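Glyoxylate reductase (Paecilomyces sp. J18, PDB 3WNV) probably catalyses the NAD(P)H-dependent reduction of glyoxylate to glycolate, as a fungal member of the D-isomer-specific 2-hydroxyacid dehydrogenase family. Local coordinates at residues A[4-10]-A[26-32]; A[36-40]-A[65-71]; A[129-134]-A[284-288]. One frame throughout, in Å; residues are numbered along the deposited sequence.

Contact 1: A[4-10]-A[26-32]; sequences QAALLIG and VTLKEFP
Leu-8 and Phe-31 meet through one of six backbone hydrogen bonds that join strands 5-9 and 27-31 in parallel. The series starts with Thr-27 N on the carbonyl of Gln-4, passes back and forth through Ala-6, Lys-29, Leu-8 and Phe-31, and finishes with Gly-10 N on Phe-31 O. Its shortest member, Phe-31 N to Leu-8 O at 2.7 Å, is nearly straight, with 174° at the hydrogen. Between these bonds run CA-H...O contacts, among them Leu-7 CA to Lys-29 O at 3.4 Å.

The two strands and helix 16-21 make up a beta-alpha-beta unit at one border of a parallel sheet, where 27-31 is the outermost strand and 5-9 is bonded on its other side to strand 51-57.

Packing contacts occupy both faces. On the face of Ala-6 and Leu-28, Val-26 brings CG2 to 3.9 Å from Ala-6 CB, the chain of Glu-30 runs alongside Leu-8, pointing the same way, with its CG 4.0 Å from Leu-8 CB, and helix 16-21 covers this side through Trp-19. On the other, Leu-7 reaches over the neighbouring strand: with its CG anti to the backbone N (chi1 170°), the CD1 methyl packs against the backbone of Lys-29 and has Phe-31 CB as its apolar partner. Ile-9 CD1 lies 4.2 Å from Phe-31 CB, while its CG2 is at the edge of the phenyl ring.

Polar side-chain contacts gather at the carboxylate of Glu-30. A water donates to both Glu-30 OE1 and Gly-10 O, spanning the C-terminal ends of the strands, while OE2 forms a salt bridge with Arg-16.

Contact 2: A[36-40]-A[65-71]; sequences REKFL and GPFDREL
Arg-36 crosses from its helix to the 65-71 segment with CG anti to the backbone N (chi1 177°) and the chain extended to NE, which carries the edge of its guanidinium to three acceptors of that segment. NH1 gives a bond to Pro-66 O (2.9 Å) that lies almost exactly in the guanidinium plane, and bonds also to Thr-64 O at the end of helix 61-64. NH2 is shared by two carboxylates, both turned steeply against that plane. Asp-68, whose plane stands 86° from it, offers the syn lone pair of OD1 at 2.8 Å from NH2. Glu-70 OE1 is instead approached from above its carboxylate plane, 3.1 Å from NH2, and a water links its OE2 to Arg-36 NE.

Asp-68 OD1 does double duty, because as the N-cap of helix 69-74 it also accepts from Leu-71 N.

Beside the salt-bridge network, Leu-71 packs at about a right angle to Phe-39, with CD1 3.8 Å from Phe-39 CD2 and also near Arg-36 NH1. Its other methyl, CD2, sits over the centre of the Phe-67 ring.

The contact joins helix 36-45 to the turn after helix 61-64 and to the first turn of helix 69-74, while Phe-39 continues inward to Leu-7 and Ile-9 of strand 5-9.

Contact 3: A[129-134]-A[284-288]; sequences QAYVPI and PRAML
The amide of Gln-129 and the guanidinium of Arg-285 are inclined by 40°, and their chains run side by side, pointing the same way. What touches is the amide oxygen and the aliphatic part of the arginine: OE1 lies 3.3 Å from Arg-285 CG and 3.5 Å from Arg-285 CB. A water accepts from Gln-129 NE2 and, weakly, from Arg-285 NH1. The Tyr-131 ring has Pro-284 O at its edge, in plane, and its CD2 is 4.0 Å from Pro-284 CB.

These residues join two peripheral parts of the Rossmann-type nucleotide-binding domain. Gln-129 ends helix 112-127 in a Schellman motif, with positive phi, and the chain soon enters helix 131-138; strand 287-288 is the outermost strand of the parallel sheet, paired with strand 262-267.

Pro-284 also takes contacts from Val-132. With CG2 anti to the carbonyl carbon, this valine directs that methyl to 3.5 Å from Pro-284 O and 4.0 Å from Pro-284 CB. Farther along, Met-287 bends at chi2 (73°), and its thioether end comes near the 129-134 segment: SD is 4.4 Å from Ala-130 CB, and CE lies as far from Ile-134 CD1. The same methionine touches Phe-121 and Leu-122 of helix 112-127.

Contact 1 lies in the five-stranded parallel sheet, and contact 2 is centred on helix 36-45, which packs on that sheet through Phe-39. Strand 27-31 leads into this helix, and Phe-39 joins the two contacts: its CE1 lies 3.5 Å from Ile-9 CD1, and its ring meets that of Phe-31 edge-to-face. Their centres are about 16 Å apart. Contact 3 lies on the opposite side of the chain's centre, its own centre about 44 Å from that of contact 1 and about 39 Å from that of contact 2. Strand 287-288 of contact 3 borders the second parallel sheet; a glycine pattern in that domain (Gly-161, Gly-163, Gly-166) is consistent with cofactor binding.

Contact 1: A[4-10]-A[26-32]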
ATOM      1  N   GLN A   4     -18.982  10.009 -25.357  1.00 21.27           N
ATOM      2  CA  GLN A   4     -18.304   9.583 -24.142  1.00 16.73           C
ATOM      3  C   GLN A   4     -16.802   9.769 -24.204  1.00 18.50           C
ATOM      4  O   GLN A   4     -16.209   9.553 -25.199  1.00 17.21           O
ATOM      5  CB  GLN A   4     -18.570   8.138 -23.859  1.00 29.93           C
ATOM      6  CG  GLN A   4     -20.000   7.760 -23.839  1.00 34.17           C
ATOM      7  CD  GLN A   4     -20.241   6.391 -23.353  1.00 35.03           C
ATOM      8  OE1 GLN A   4     -19.429   5.531 -23.468  1.00 29.91           O
ATOM      9  NE2 GLN A   4     -21.387   6.193 -22.789  1.00 38.98           N
ATOM     10  N   ALA A   5     -16.236  10.165 -23.094  1.00 14.07           N
ATOM     11  CA  ALA A   5     -14.788  10.373 -22.986  1.00 15.74           C
ATOM     12  C   ALA A   5     -14.205   9.663 -21.769  1.00 19.74           C
ATOM     13  O   ALA A   5     -14.908   9.438 -20.765  1.00 17.85           O
ATOM     14  CB  ALA A   5     -14.465  11.858 -22.961  1.00 14.77           C
ATOM     15  N   ALA A   6     -12.924   9.319 -21.845  1.00 13.17           N
ATOM     16  CA  ALA A   6     -12.187   8.868 -20.670  1.00 11.96           C
ATOM     17  C   ALA A   6     -11.052   9.859 -20.355  1.00 17.50           C
ATOM     18  O   ALA A   6     -10.418  10.388 -21.263  1.00 19.34           O
ATOM     19  CB  ALA A   6     -11.612   7.480 -20.875  1.00 13.47           C
ATOM     20  N   LEU A   7     -10.788  10.099 -19.076  1.00 13.82           N
ATOM     21  CA  LEU A   7      -9.781  11.083 -18.704  1.00 11.20           C
ATOM     22  C   LEU A   7      -8.670  10.418 -17.906  1.00 15.25           C
ATOM     23  O   LEU A   7      -8.923   9.734 -16.902  1.00 14.09           O
ATOM     24  CB  LEU A   7     -10.423  12.193 -17.870  1.00 13.49           C
ATOM     25  CG  LEU A   7      -9.441  13.163 -17.211  1.00 13.56           C
ATOM     26  CD1 LEU A   7      -8.715  13.975 -18.277  1.00 17.91           C
ATOM     27  CD2 LEU A   7     -10.215  14.111 -16.250  1.00 17.08           C
ATOM     28  N   LEU A   8      -7.435  10.622 -18.346  1.00 14.43           N
ATOM     29  CA  LEU A   8      -6.282  10.030 -17.658  1.00 12.34           C
ATOM     30  C   LEU A   8      -5.657  11.097 -16.749  1.00 16.32           C
ATOM     31  O   LEU A   8      -5.291  12.169 -17.236  1.00 16.00           O
ATOM     32  CB  LEU A   8      -5.244   9.637 -18.714  1.00 14.81           C
ATOM     33  CG  LEU A   8      -3.826   9.365 -18.136  1.00  8.98           C
ATOM     34  CD1 LEU A   8      -3.777   8.307 -17.017  1.00 13.19           C
ATOM     35  CD2 LEU A   8      -2.823   8.965 -19.258  1.00 14.56           C
ATOM     36  N   ILE A   9      -5.566  10.823 -15.446  1.00 17.05           N
ATOM     37  CA  ILE A   9      -4.898  11.739 -14.522  1.00 18.84           C
ATOM     38  C   ILE A   9      -3.488  11.206 -14.304  1.00 14.66           C
ATOM     39  O   ILE A   9      -3.320  10.069 -13.888  1.00 14.74           O
ATOM     40  CB  ILE A   9      -5.538  11.765 -13.105  1.00 15.12           C
ATOM     41  CG1 ILE A   9      -7.070  11.972 -13.151  1.00 18.15           C
ATOM     42  CG2 ILE A   9      -4.862  12.875 -12.267  1.00 15.61           C
ATOM     43  CD1 ILE A   9      -7.519  13.256 -13.762  1.00 18.36           C
ATOM     44  N   GLY A  10      -2.474  12.018 -14.574  1.00 14.90           N
ATOM     45  CA  GLY A  10      -1.121  11.554 -14.331  1.00 15.22           C
ATOM     46  C   GLY A  10      -0.604  10.754 -15.512  1.00 15.60           C
ATOM     47  O   GLY A  10      -0.994  11.015 -16.645  1.00 17.61           O
ATOM     48  N   VAL A  26     -13.943   5.539 -26.980  1.00 17.45           N
ATOM     49  CA  VAL A  26     -14.233   6.838 -26.363  1.00 18.19           C
ATOM     50  C   VAL A  26     -13.175   7.856 -26.780  1.00 20.98           C
ATOM     51  O   VAL A  26     -12.112   7.486 -27.246  1.00 22.06           O
ATOM     52  CB  VAL A  26     -14.175   6.745 -24.798  1.00 18.57           C
ATOM     53  CG1 VAL A  26     -15.392   6.012 -24.235  1.00 21.51           C
ATOM     54  CG2 VAL A  26     -12.858   6.092 -24.340  1.00 18.83           C
ATOM     55  N   THR A  27     -13.472   9.131 -26.560  1.00 19.35           N
ATOM     56  CA  THR A  27     -12.513  10.229 -26.734  1.00 19.61           C
ATOM     57  C   THR A  27     -11.521  10.192 -25.583  1.00 19.45           C
ATOM     58  O   THR A  27     -11.923  10.227 -24.411  1.00 19.84           O
ATOM     59  CB  THR A  27     -13.248  11.573 -26.660  1.00 19.54           C
ATOM     60  OG1 THR A  27     -14.185  11.673 -27.735  1.00 24.61           O
ATOM     61  CG2 THR A  27     -12.260  12.753 -26.674  1.00 19.84           C
ATOM     62  N   LEU A  28     -10.220  10.087 -25.877  1.00 14.97           N
ATOM     63  CA  LEU A  28      -9.245  10.030 -24.788  1.00 15.09           C
ATOM     64  C   LEU A  28      -8.776  11.445 -24.457  1.00 18.83           C
ATOM     65  O   LEU A  28      -8.406  12.205 -25.353  1.00 22.27           O
ATOM     66  CB  LEU A  28      -8.043   9.126 -25.164  1.00 18.10           C
ATOM     67  CG  LEU A  28      -8.398   7.692 -25.592  1.00 18.54           C
ATOM     68  CD1 LEU A  28      -7.139   6.918 -26.059  1.00 15.60           C
ATOM     69  CD2 LEU A  28      -9.125   6.907 -24.479  1.00 19.62           C
ATOM     70  N   LYS A  29      -8.837  11.797 -23.172  1.00 17.45           N
ATOM     71  CA  LYS A  29      -8.420  13.110 -22.666  1.00 17.02           C
ATOM     72  C   LYS A  29      -7.372  12.899 -21.588  1.00 18.05           C
ATOM     73  O   LYS A  29      -7.360  11.871 -20.916  1.00 16.32           O
ATOM     74  CB  LYS A  29      -9.617  13.891 -22.092  1.00 16.90           C
ATOM     75  CG  LYS A  29     -10.592  14.302 -23.170  1.00 19.66           C
ATOM     76  CD  LYS A  29     -11.626  15.282 -22.648  1.00 25.04           C
ATOM     77  CE  LYS A  29     -12.716  15.505 -23.678  1.00 27.57           C
ATOM     78  NZ  LYS A  29     -12.212  16.130 -24.917  1.00 35.67           N
ATOM     79  N   GLU A  30      -6.453  13.845 -21.426  1.00 18.64           N
ATOM     80  CA  GLU A  30      -5.445  13.655 -20.397  1.00 19.59           C
ATOM     81  C   GLU A  30      -5.194  14.896 -19.550  1.00 21.79           C
ATOM     82  O   GLU A  30      -5.128  15.998 -20.083  1.00 23.51           O
ATOM     83  CB  GLU A  30      -4.102  13.234 -21.025  1.00 23.41           C
ATOM     84  CG  GLU A  30      -4.117  11.922 -21.791  1.00 25.53           C
ATOM     85  CD  GLU A  30      -2.723  11.528 -22.259  1.00 31.35           C
ATOM     86  OE1 GLU A  30      -1.751  11.932 -21.580  1.00 26.91           O
ATOM     87  OE2 GLU A  30      -2.597  10.819 -23.287  1.00 31.86           O
ATOM     88  N   PHE A  31      -4.981  14.680 -18.243  1.00 20.18           N
ATOM     89  CA  PHE A  31      -4.496  15.732 -17.340  1.00 22.26           C
ATOM     90  C   PHE A  31      -3.169  15.261 -16.751  1.00 23.37           C
ATOM     91  O   PHE A  31      -3.138  14.679 -15.648  1.00 19.81           O
ATOM     92  CB  PHE A  31      -5.516  15.991 -16.223  1.00 22.43           C
ATOM     93  CG  PHE A  31      -5.137  17.119 -15.294  1.00 21.24           C
ATOM     94  CD1 PHE A  31      -5.366  18.431 -15.661  1.00 23.32           C
ATOM     95  CD2 PHE A  31      -4.591  16.855 -14.037  1.00 22.23           C
ATOM     96  CE1 PHE A  31      -5.033  19.482 -14.825  1.00 24.56           C
ATOM     97  CE2 PHE A  31      -4.254  17.898 -13.188  1.00 23.48           C
ATOM     98  CZ  PHE A  31      -4.484  19.228 -13.596  1.00 24.73           C
ATOM     99  N   PRO A  32      -2.062  15.482 -17.487  1.00 18.10           N
ATOM    100  CA  PRO A  32      -0.784  14.884 -17.075  1.00 22.55           C
ATOM    101  C   PRO A  32      -0.160  15.572 -15.856  1.00 21.83           C
ATOM    102  O   PRO A  32       0.558  14.925 -15.089  1.00 19.33           O
ATOM    103  CB  PRO A  32       0.107  15.083 -18.301  1.00 19.92           C
ATOM    104  CG  PRO A  32      -0.513  16.192 -19.053  1.00 23.04           C
ATOM    105  CD  PRO A  32      -1.986  16.091 -18.822  1.00 19.99           C
TER
HETATM  106  O   HOH W   1      -0.554  11.518 -19.294  1.00 39.45           O

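Contact 2: A[36-40]-A[65-71]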
ATOM      1  N   ARG A  36      -4.082  20.898  -8.276  1.00 29.14           N
ATOM      2  CA  ARG A  36      -5.489  20.815  -7.874  1.00 26.59           C
ATOM      3  C   ARG A  36      -6.306  21.987  -8.349  1.00 28.28           C
ATOM      4  O   ARG A  36      -7.417  21.795  -8.852  1.00 26.53           O
ATOM      5  CB  ARG A  36      -5.607  20.690  -6.345  1.00 22.70           C
ATOM      6  CG  ARG A  36      -7.026  20.670  -5.782  1.00 23.83           C
ATOM      7  CD  ARG A  36      -6.963  20.298  -4.299  1.00 23.27           C
ATOM      8  NE  ARG A  36      -8.250  19.934  -3.681  1.00 21.86           N
ATOM      9  CZ  ARG A  36      -8.712  18.687  -3.560  1.00 25.12           C
ATOM     10  NH1 ARG A  36      -8.023  17.639  -4.048  1.00 25.86           N
ATOM     11  NH2 ARG A  36      -9.875  18.481  -2.948  1.00 25.98           N
ATOM     12  N   GLU A  37      -5.762  23.200  -8.204  1.00 26.66           N
ATOM     13  CA  GLU A  37      -6.487  24.425  -8.547  1.00 30.57           C
ATOM     14  C   GLU A  37      -6.896  24.399 -10.016  1.00 30.66           C
ATOM     15  O   GLU A  37      -8.048  24.694 -10.373  1.00 28.31           O
ATOM     16  CB  GLU A  37      -5.609  25.653  -8.244  1.00 39.27           C
ATOM     17  CG  GLU A  37      -6.210  27.003  -8.633  1.00 49.70           C
ATOM     18  CD  GLU A  37      -5.144  28.027  -9.040  1.00 57.91           C
ATOM     19  OE1 GLU A  37      -4.855  28.142 -10.257  1.00 60.63           O
ATOM     20  OE2 GLU A  37      -4.601  28.714  -8.142  1.00 57.53           O
ATOM     21  N   LYS A  38      -5.939  24.030 -10.864  1.00 28.23           N
ATOM     22  CA  LYS A  38      -6.161  23.953 -12.299  1.00 28.34           C
ATOM     23  C   LYS A  38      -7.064  22.768 -12.671  1.00 28.10           C
ATOM     24  O   LYS A  38      -7.877  22.881 -13.591  1.00 28.80           O
ATOM     25  CB  LYS A  38      -4.821  23.828 -13.012  1.00 26.87           C
ATOM     26  CG  LYS A  38      -4.912  23.674 -14.516  1.00 29.32           C
ATOM     27  CD  LYS A  38      -5.292  24.963 -15.184  1.00 41.78           C
ATOM     28  CE  LYS A  38      -4.999  24.882 -16.673  1.00 52.46           C
ATOM     29  NZ  LYS A  38      -5.227  23.489 -17.185  1.00 58.58           N
ATOM     30  N   PHE A  39      -6.919  21.641 -11.976  1.00 23.85           N
ATOM     31  CA  PHE A  39      -7.831  20.522 -12.211  1.00 21.86           C
ATOM     32  C   PHE A  39      -9.262  20.962 -11.900  1.00 24.67           C
ATOM     33  O   PHE A  39     -10.168  20.767 -12.714  1.00 20.76           O
ATOM     34  CB  PHE A  39      -7.426  19.263 -11.445  1.00 16.87           C
ATOM     35  CG  PHE A  39      -8.347  18.103 -11.692  1.00 15.33           C
ATOM     36  CD1 PHE A  39      -8.240  17.361 -12.862  1.00 16.55           C
ATOM     37  CD2 PHE A  39      -9.354  17.782 -10.784  1.00 15.06           C
ATOM     38  CE1 PHE A  39      -9.116  16.321 -13.113  1.00 22.13           C
ATOM     39  CE2 PHE A  39     -10.238  16.742 -11.043  1.00 14.89           C
ATOM     40  CZ  PHE A  39     -10.107  16.011 -12.207  1.00 19.75           C
ATOM     41  N   LEU A  40      -9.466  21.603 -10.754  1.00 23.31           N
ATOM     42  CA  LEU A  40     -10.814  22.051 -10.403  1.00 23.05           C
ATOM     43  C   LEU A  40     -11.357  23.079 -11.377  1.00 24.85           C
ATOM     44  O   LEU A  40     -12.545  23.057 -11.682  1.00 23.74           O
ATOM     45  CB  LEU A  40     -10.892  22.538  -8.945  1.00 25.29           C
ATOM     46  CG  LEU A  40     -10.515  21.544  -7.851  1.00 25.41           C
ATOM     47  CD1 LEU A  40     -10.445  22.260  -6.528  1.00 25.67           C
ATOM     48  CD2 LEU A  40     -11.490  20.391  -7.749  1.00 26.23           C
ATOM     49  N   GLY A  65      -4.184  16.462  -5.803  1.00 17.16           N
ATOM     50  CA  GLY A  65      -4.587  16.260  -4.425  1.00 15.16           C
ATOM     51  C   GLY A  65      -5.527  15.063  -4.385  1.00 17.02           C
ATOM     52  O   GLY A  65      -5.844  14.480  -5.426  1.00 19.70           O
ATOM     53  N   PRO A  66      -5.986  14.686  -3.191  1.00 16.07           N
ATOM     54  CA  PRO A  66      -6.827  13.493  -3.098  1.00 16.81           C
ATOM     55  C   PRO A  66      -8.180  13.698  -3.778  1.00 14.37           C
ATOM     56  O   PRO A  66      -8.711  14.817  -3.886  1.00 18.55           O
ATOM     57  CB  PRO A  66      -7.034  13.315  -1.581  1.00 20.60           C
ATOM     58  CG  PRO A  66      -6.693  14.651  -0.996  1.00 25.32           C
ATOM     59  CD  PRO A  66      -5.644  15.233  -1.869  1.00 21.97           C
ATOM     60  N   PHE A  67      -8.758  12.572  -4.170  1.00 13.84           N
ATOM     61  CA  PHE A  67     -10.115  12.538  -4.637  1.00 16.51           C
ATOM     62  C   PHE A  67     -11.000  12.423  -3.399  1.00 13.07           C
ATOM     63  O   PHE A  67     -11.758  11.448  -3.204  1.00 14.88           O
ATOM     64  CB  PHE A  67     -10.304  11.380  -5.618  1.00 16.14           C
ATOM     65  CG  PHE A  67     -10.022  11.758  -7.056  1.00 15.42           C
ATOM     66  CD1 PHE A  67      -8.857  12.440  -7.393  1.00 19.64           C
ATOM     67  CD2 PHE A  67     -10.908  11.417  -8.055  1.00 15.31           C
ATOM     68  CE1 PHE A  67      -8.595  12.801  -8.712  1.00 20.31           C
ATOM     69  CE2 PHE A  67     -10.653  11.765  -9.395  1.00 20.32           C
ATOM     70  CZ  PHE A  67      -9.489  12.468  -9.710  1.00 25.65           C
ATOM     71  N   ASP A  68     -10.914  13.459  -2.578  1.00 18.31           N
ATOM     72  CA  ASP A  68     -11.767  13.585  -1.380  1.00 20.31           C
ATOM     73  C   ASP A  68     -13.161  14.128  -1.692  1.00 24.26           C
ATOM     74  O   ASP A  68     -13.523  14.340  -2.855  1.00 15.51           O
ATOM     75  CB  ASP A  68     -11.084  14.451  -0.322  1.00 19.74           C
ATOM     76  CG  ASP A  68     -10.665  15.817  -0.847  1.00 24.22           C
ATOM     77  OD1 ASP A  68     -11.162  16.277  -1.901  1.00 27.51           O
ATOM     78  OD2 ASP A  68      -9.827  16.455  -0.180  1.00 24.41           O
ATOM     79  N   ARG A  69     -13.959  14.343  -0.654  1.00 18.42           N
ATOM     80  CA  ARG A  69     -15.337  14.784  -0.875  1.00 21.22           C
ATOM     81  C   ARG A  69     -15.392  16.063  -1.708  1.00 19.19           C
ATOM     82  O   ARG A  69     -16.221  16.190  -2.594  1.00 19.85           O
ATOM     83  CB  ARG A  69     -16.070  14.907   0.470  1.00 22.46           C
ATOM     84  CG  ARG A  69     -17.461  15.524   0.408  1.00 25.22           C
ATOM     85  CD  ARG A  69     -18.199  15.321   1.761  1.00 11.81           C
ATOM     86  NE  ARG A  69     -18.503  13.905   1.950  1.00 15.95           N
ATOM     87  CZ  ARG A  69     -19.607  13.323   1.484  1.00 18.80           C
ATOM     88  NH1 ARG A  69     -20.491  14.039   0.808  1.00 22.76           N
ATOM     89  NH2 ARG A  69     -19.816  12.017   1.673  1.00 20.76           N
ATOM     90  N   GLU A  70     -14.481  16.999  -1.455  1.00 19.67           N
ATOM     91  CA  GLU A  70     -14.494  18.274  -2.171  1.00 22.14           C
ATOM     92  C   GLU A  70     -14.252  18.118  -3.667  1.00 24.07           C
ATOM     93  O   GLU A  70     -14.892  18.777  -4.489  1.00 20.96           O
ATOM     94  CB  GLU A  70     -13.388  19.175  -1.631  1.00 21.57           C
ATOM     95  CG  GLU A  70     -13.137  20.421  -2.472  1.00 27.57           C
ATOM     96  CD  GLU A  70     -11.844  21.141  -2.075  1.00 36.21           C
ATOM     97  OE1 GLU A  70     -11.177  20.697  -1.127  1.00 34.29           O
ATOM     98  OE2 GLU A  70     -11.488  22.149  -2.723  1.00 45.20           O
ATOM     99  N   LEU A  71     -13.267  17.299  -4.015  1.00 24.12           N
ATOM    100  CA  LEU A  71     -12.940  17.118  -5.423  1.00 19.37           C
ATOM    101  C   LEU A  71     -14.059  16.327  -6.086  1.00 11.90           C
ATOM    102  O   LEU A  71     -14.505  16.694  -7.184  1.00 15.78           O
ATOM    103  CB  LEU A  71     -11.569  16.449  -5.590  1.00 17.96           C
ATOM    104  CG  LEU A  71     -11.145  16.299  -7.061  1.00 17.88           C
ATOM    105  CD1 LEU A  71      -9.622  16.452  -7.183  1.00 20.72           C
ATOM    106  CD2 LEU A  71     -11.568  14.914  -7.599  1.00 18.94           C
TER
HETATM  107  O   HOH W   2      -9.013  22.571  -3.062  1.00 38.42           O

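Contact 3: A[129-134]-A[284-288]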
ATOM      1  N   GLN A 129      20.193  -6.583  11.059  1.00 13.54           N
ATOM      2  CA  GLN A 129      20.543  -5.132  11.098  1.00 10.61           C
ATOM      3  C   GLN A 129      21.518  -4.814   9.958  1.00 14.47           C
ATOM      4  O   GLN A 129      22.633  -4.257  10.143  1.00 16.80           O
ATOM      5  CB  GLN A 129      21.067  -4.712  12.493  1.00 15.26           C
ATOM      6  CG  GLN A 129      20.103  -5.185  13.584  1.00 16.84           C
ATOM      7  CD  GLN A 129      20.443  -4.730  14.978  1.00 18.80           C
ATOM      8  OE1 GLN A 129      21.480  -4.106  15.205  1.00 19.86           O
ATOM      9  NE2 GLN A 129      19.548  -5.015  15.934  1.00 16.09           N
ATOM     10  N   ALA A 130      21.072  -5.162   8.760  1.00 11.96           N
ATOM     11  CA  ALA A 130      21.964  -5.278   7.611  1.00 10.68           C
ATOM     12  C   ALA A 130      22.510  -3.960   7.089  1.00 10.38           C
ATOM     13  O   ALA A 130      23.444  -3.959   6.290  1.00 11.22           O
ATOM     14  CB  ALA A 130      21.271  -6.040   6.468  1.00 13.73           C
ATOM     15  N   TYR A 131      21.918  -2.838   7.488  1.00 13.50           N
ATOM     16  CA  TYR A 131      22.467  -1.550   7.054  1.00 11.10           C
ATOM     17  C   TYR A 131      23.901  -1.370   7.546  1.00 13.71           C
ATOM     18  O   TYR A 131      24.724  -0.745   6.886  1.00 12.79           O
ATOM     19  CB  TYR A 131      21.546  -0.369   7.472  1.00 15.95           C
ATOM     20  CG  TYR A 131      22.044   0.972   6.946  1.00 16.84           C
ATOM     21  CD1 TYR A 131      21.981   1.277   5.586  1.00 17.47           C
ATOM     22  CD2 TYR A 131      22.597   1.916   7.810  1.00 19.78           C
ATOM     23  CE1 TYR A 131      22.458   2.524   5.089  1.00 17.50           C
ATOM     24  CE2 TYR A 131      23.084   3.151   7.337  1.00 19.35           C
ATOM     25  CZ  TYR A 131      22.990   3.442   5.971  1.00 22.20           C
ATOM     26  OH  TYR A 131      23.446   4.656   5.499  1.00 20.21           O
ATOM     27  N   VAL A 132      24.218  -1.915   8.713  1.00 14.09           N
ATOM     28  CA  VAL A 132      25.594  -1.845   9.196  1.00 16.35           C
ATOM     29  C   VAL A 132      26.603  -2.563   8.277  1.00 14.32           C
ATOM     30  O   VAL A 132      27.551  -1.935   7.836  1.00 14.79           O
ATOM     31  CB  VAL A 132      25.716  -2.250  10.688  1.00 15.09           C
ATOM     32  CG1 VAL A 132      27.149  -2.151  11.159  1.00 13.95           C
ATOM     33  CG2 VAL A 132      24.822  -1.324  11.507  1.00 14.58           C
ATOM     34  N   PRO A 133      26.414  -3.874   7.997  1.00 10.79           N
ATOM     35  CA  PRO A 133      27.381  -4.520   7.087  1.00 13.64           C
ATOM     36  C   PRO A 133      27.318  -4.030   5.630  1.00 14.80           C
ATOM     37  O   PRO A 133      28.364  -3.998   4.990  1.00 12.41           O
ATOM     38  CB  PRO A 133      27.021  -6.022   7.191  1.00 13.98           C
ATOM     39  CG  PRO A 133      25.603  -6.052   7.687  1.00 10.77           C
ATOM     40  CD  PRO A 133      25.531  -4.868   8.642  1.00 13.82           C
ATOM     41  N   ILE A 134      26.155  -3.589   5.148  1.00 11.95           N
ATOM     42  CA  ILE A 134      26.039  -3.038   3.799  1.00 13.31           C
ATOM     43  C   ILE A 134      26.925  -1.808   3.684  1.00 16.06           C
ATOM     44  O   ILE A 134      27.646  -1.635   2.709  1.00 17.28           O
ATOM     45  CB  ILE A 134      24.596  -2.653   3.480  1.00 10.75           C
ATOM     46  CG1 ILE A 134      23.772  -3.920   3.237  1.00 11.22           C
ATOM     47  CG2 ILE A 134      24.526  -1.719   2.247  1.00 11.83           C
ATOM     48  CD1 ILE A 134      22.308  -3.713   3.218  1.00 12.26           C
ATOM     49  N   PRO A 284      21.056   3.079  12.510  1.00 20.11           N
ATOM     50  CA  PRO A 284      21.650   2.156  11.532  1.00 19.48           C
ATOM     51  C   PRO A 284      21.225   0.716  11.796  1.00 15.45           C
ATOM     52  O   PRO A 284      21.568  -0.149  10.995  1.00 16.91           O
ATOM     53  CB  PRO A 284      23.159   2.319  11.766  1.00 18.48           C
ATOM     54  CG  PRO A 284      23.252   2.678  13.227  1.00 22.91           C
ATOM     55  CD  PRO A 284      22.029   3.519  13.533  1.00 25.16           C
ATOM     56  N   ARG A 285      20.502   0.473  12.890  1.00 12.14           N
ATOM     57  CA  ARG A 285      19.935  -0.859  13.179  1.00 17.49           C
ATOM     58  C   ARG A 285      18.599  -1.109  12.498  1.00 15.45           C
ATOM     59  O   ARG A 285      18.165  -2.263  12.398  1.00 19.79           O
ATOM     60  CB  ARG A 285      19.747  -1.079  14.688  1.00 20.55           C
ATOM     61  CG  ARG A 285      21.001  -0.806  15.500  1.00 27.91           C
ATOM     62  CD  ARG A 285      20.757  -1.076  16.981  1.00 31.04           C
ATOM     63  NE  ARG A 285      22.017  -1.011  17.713  1.00 42.35           N
ATOM     64  CZ  ARG A 285      22.279  -1.628  18.866  1.00 49.12           C
ATOM     65  NH1 ARG A 285      21.357  -2.390  19.453  1.00 49.85           N
ATOM     66  NH2 ARG A 285      23.474  -1.476  19.435  1.00 48.04           N
ATOM     67  N   ALA A 286      17.962  -0.044  12.002  1.00 13.05           N
ATOM     68  CA  ALA A 286      16.741  -0.149  11.195  1.00 14.03           C
ATOM     69  C   ALA A 286      17.051  -0.541   9.745  1.00 15.37           C
ATOM     70  O   ALA A 286      18.138  -0.277   9.239  1.00 14.64           O
ATOM     71  CB  ALA A 286      15.985   1.174  11.218  1.00 14.66           C
ATOM     72  N   MET A 287      16.097  -1.187   9.081  1.00 11.74           N
ATOM     73  CA  MET A 287      16.248  -1.497   7.655  1.00 12.28           C
ATOM     74  C   MET A 287      15.162  -0.744   6.918  1.00 14.10           C
ATOM     75  O   MET A 287      13.979  -1.009   7.153  1.00 10.70           O
ATOM     76  CB  MET A 287      16.105  -2.996   7.429  1.00 11.79           C
ATOM     77  CG  MET A 287      16.310  -3.364   5.962  1.00 11.02           C
ATOM     78  SD  MET A 287      18.060  -3.254   5.453  1.00 16.29           S
ATOM     79  CE  MET A 287      17.982  -3.417   3.665  1.00 14.92           C
ATOM     80  N   LEU A 288      15.556   0.212   6.071  1.00 11.01           N
ATOM     81  CA  LEU A 288      14.597   1.207   5.543  1.00  9.94           C
ATOM     82  C   LEU A 288      14.678   1.289   4.032  1.00  8.60           C
ATOM     83  O   LEU A 288      15.790   1.431   3.460  1.00 11.24           O
ATOM     84  CB  LEU A 288      14.927   2.589   6.096  1.00 12.41           C
ATOM     85  CG  LEU A 288      14.919   2.729   7.619  1.00 10.61           C
ATOM     86  CD1 LEU A 288      15.187   4.154   8.053  1.00 13.42           C
ATOM     87  CD2 LEU A 288      13.563   2.257   8.214  1.00 11.66           C
TER
HETATM   88  O   HOH W   3      18.649  -4.032  18.467  1.00 31.27           O